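Local coordinates for acetyltransferase (Klebsiella pneumoniae, PDB 5XUN) that is a GNAT-family acetyltransferase toxin of a type II toxin-antitoxin pair that binds acetyl-CoA and probably acetylates glycyl-tRNA(Gly), at the interface of chains A and B. Coordinates in Å, arbitrary orientation; residue numbers count along the deposited sequence, not the author numbering. Chains: chain A/B, Acetyltransferase.

The interface of chains A and B. Residues chain A 124-128; chain B 9, 46, 48, 65, 119.
The C-terminal end of helix 108-126 of chain A and the loop after it, A:Val127 and A:Gly128, meet strands 6-9, 46-51 and 59-71 of chain B. Helix 108-126 of chain B adds B:Val119 at the margin. B:Arg46 and B:Tyr48 grip carbonyl groups at the end of the chain A helix. Two bends, chi2 -58° and chi3 -83°, fold the B:Arg46 side chain over the backbone from A:Ser124 to A:Gly128. The guanidinium nitrogen B:Arg46 NE donates to the backbone O of A:Lys125 at 2.9 Å. NE approaches from above the plane of the A:Lys125 carbonyl, away from its lone pairs. The aliphatic part of the same side chain packs on the loop, with B:Arg46 CG 3.7 Å from A:Val127 CA. A positive group here should suit the negative end of the helix dipole.

B:Tyr48 comes tip first. The phenol B:Tyr48 OH donates to the backbone O of A:Ala126 at 2.6 Å. The hydroxyl meets a lone pair of the A:Ala126 carbonyl, within its plane, and the acceptor sits at the ring edge, in the ring plane. The methyl CB of A:Ala126 is 3.7 Å from B:Tyr48 OH.

B:Met9 bends at chi3, -54°, which turns its methyl towards the helix end. There B:Met9 CE lies 4.1 Å from A:Ala126 CA. A:Val127 and B:Leu65 cross obliquely, with A:Val127 CG2 4.2 Å from B:Leu65 CB. Beside them the backbone N of A:Gly128 donates to the backbone O of B:Leu65 at 2.9 Å. This bond ties the loop to strand 59-71.

The interface is two-fold symmetric, so a twin of this patch forms with the chains exchanged. The crystal alone does not establish that this dimer forms in the cell. In the GNAT fold, the patch joins the end of helix 108-126, just ahead of strand 131-135, to strands 6-9, 46-51 and 59-71 of the partner.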
ATOM      1  N   SER A 124       4.765   1.637   5.699  1.00 14.49           N
ATOM      2  CA  SER A 124       4.618   3.084   5.598  1.00 14.28           C
ATOM      3  C   SER A 124       5.955   3.777   5.378  1.00 12.75           C
ATOM      4  O   SER A 124       5.982   4.907   4.878  1.00 18.14           O
ATOM      5  CB  SER A 124       3.953   3.638   6.859  1.00 11.84           C
ATOM      6  OG  SER A 124       4.855   3.618   7.953  1.00 17.61           O
ATOM      7  N   LYS A 125       7.063   3.126   5.726  1.00 13.20           N
ATOM      8  CA  LYS A 125       8.358   3.764   5.543  1.00 19.70           C
ATOM      9  C   LYS A 125       8.705   3.883   4.068  1.00 26.54           C
ATOM     10  O   LYS A 125       9.358   4.849   3.663  1.00 18.51           O
ATOM     11  CB  LYS A 125       9.450   2.964   6.252  1.00 25.03           C
ATOM     12  CG  LYS A 125       9.235   2.664   7.736  1.00 23.04           C
ATOM     13  CD  LYS A 125       9.246   3.894   8.619  1.00 31.65           C
ATOM     14  CE  LYS A 125      10.101   3.621   9.847  1.00 47.21           C
ATOM     15  NZ  LYS A 125       9.950   2.209  10.320  1.00 48.51           N
ATOM     16  N   ALA A 126       8.260   2.922   3.254  1.00 18.82           N
ATOM     17  CA  ALA A 126       8.617   2.854   1.843  1.00 22.57           C
ATOM     18  C   ALA A 126       7.557   3.446   0.927  1.00 18.48           C
ATOM     19  O   ALA A 126       7.898   3.961  -0.140  1.00 14.78           O
ATOM     20  CB  ALA A 126       8.871   1.402   1.428  1.00 13.95           C
ATOM     21  N   VAL A 127       6.290   3.382   1.319  1.00 16.62           N
ATOM     22  CA  VAL A 127       5.175   3.836   0.504  1.00 14.00           C
ATOM     23  C   VAL A 127       4.252   4.642   1.406  1.00 20.38           C
ATOM     24  O   VAL A 127       4.072   4.297   2.582  1.00 14.75           O
ATOM     25  CB  VAL A 127       4.423   2.645  -0.133  1.00 10.03           C
ATOM     26  CG1 VAL A 127       3.122   3.090  -0.754  1.00 17.26           C
ATOM     27  CG2 VAL A 127       5.302   1.942  -1.159  1.00 12.34           C
ATOM     28  N   GLY A 128       3.671   5.714   0.864  1.00 15.56           N
ATOM     29  CA  GLY A 128       2.811   6.577   1.653  1.00 12.26           C
ATOM     30  C   GLY A 128       1.566   5.880   2.154  1.00 11.87           C
ATOM     31  O   GLY A 128       0.751   5.418   1.351  1.00  9.97           O
TER
ATOM     32  N   MET B   9      15.797   7.349  -0.817  1.00 20.38           N
ATOM     33  CA  MET B   9      14.668   7.992  -0.160  1.00 25.63           C
ATOM     34  C   MET B   9      15.109   9.360   0.340  1.00 19.53           C
ATOM     35  O   MET B   9      16.244   9.528   0.794  1.00 26.77           O
ATOM     36  CB  MET B   9      14.161   7.138   1.007  1.00 18.99           C
ATOM     37  CG  MET B   9      13.120   7.838   1.886  1.00 21.12           C
ATOM     38  SD  MET B   9      12.313   6.708   3.037  1.00 25.96           S
ATOM     39  CE  MET B   9      11.749   5.489   1.851  1.00 20.15           C
ATOM     40  N   ARG B  46       5.591   8.714   0.105  1.00 14.69           N
ATOM     41  CA  ARG B  46       7.005   8.604   0.418  1.00  9.57           C
ATOM     42  C   ARG B  46       7.795   8.996  -0.822  1.00 16.54           C
ATOM     43  O   ARG B  46       7.429   8.626  -1.948  1.00 11.82           O
ATOM     44  CB  ARG B  46       7.384   7.190   0.883  1.00 14.90           C
ATOM     45  CG  ARG B  46       6.661   6.773   2.162  1.00 20.90           C
ATOM     46  CD  ARG B  46       6.929   7.739   3.314  1.00  9.03           C
ATOM     47  NE  ARG B  46       8.188   7.446   3.989  1.00  6.39           N
ATOM     48  CZ  ARG B  46       8.657   8.137   5.028  1.00 20.03           C
ATOM     49  NH1 ARG B  46       7.968   9.160   5.508  1.00 24.17           N
ATOM     50  NH2 ARG B  46       9.815   7.815   5.585  1.00 13.92           N
ATOM     51  N   TYR B  48      11.391   9.759  -3.121  1.00 17.80           N
ATOM     52  CA  TYR B  48      12.715   9.268  -3.465  1.00 14.20           C
ATOM     53  C   TYR B  48      13.362  10.283  -4.392  1.00 18.28           C
ATOM     54  O   TYR B  48      12.680  10.934  -5.185  1.00 18.90           O
ATOM     55  CB  TYR B  48      12.649   7.886  -4.147  1.00 13.02           C
ATOM     56  CG  TYR B  48      12.074   6.813  -3.253  1.00 16.61           C
ATOM     57  CD1 TYR B  48      10.698   6.709  -3.058  1.00 17.01           C
ATOM     58  CD2 TYR B  48      12.904   5.919  -2.579  1.00 20.57           C
ATOM     59  CE1 TYR B  48      10.166   5.736  -2.226  1.00 21.98           C
ATOM     60  CE2 TYR B  48      12.375   4.937  -1.739  1.00 14.82           C
ATOM     61  CZ  TYR B  48      11.002   4.855  -1.570  1.00 18.88           C
ATOM     62  OH  TYR B  48      10.453   3.893  -0.743  1.00 16.85           O
ATOM     63  N   LEU B  65       5.418   7.706  -3.971  1.00 23.09           N
ATOM     64  CA  LEU B  65       4.572   6.512  -3.937  1.00 16.25           C
ATOM     65  C   LEU B  65       3.531   6.631  -2.833  1.00 11.05           C
ATOM     66  O   LEU B  65       3.846   7.038  -1.714  1.00 18.33           O
ATOM     67  CB  LEU B  65       5.411   5.244  -3.708  1.00 13.38           C
ATOM     68  CG  LEU B  65       6.475   4.987  -4.775  1.00 16.43           C
ATOM     69  CD1 LEU B  65       7.377   3.806  -4.419  1.00 14.00           C
ATOM     70  CD2 LEU B  65       5.800   4.758  -6.106  1.00 10.20           C
ATOM     71  N   VAL B 119      10.820  -1.188  -5.309  1.00 18.39           N
ATOM     72  CA  VAL B 119      10.155  -0.801  -4.069  1.00 17.03           C
ATOM     73  C   VAL B 119       8.771  -1.426  -3.995  1.00 12.54           C
ATOM     74  O   VAL B 119       8.369  -1.965  -2.959  1.00 18.24           O
ATOM     75  CB  VAL B 119      10.089   0.732  -3.942  1.00 16.04           C
ATOM     76  CG1 VAL B 119       9.216   1.125  -2.766  1.00 15.05           C
ATOM     77  CG2 VAL B 119      11.485   1.315  -3.791  1.00 15.82           C
TER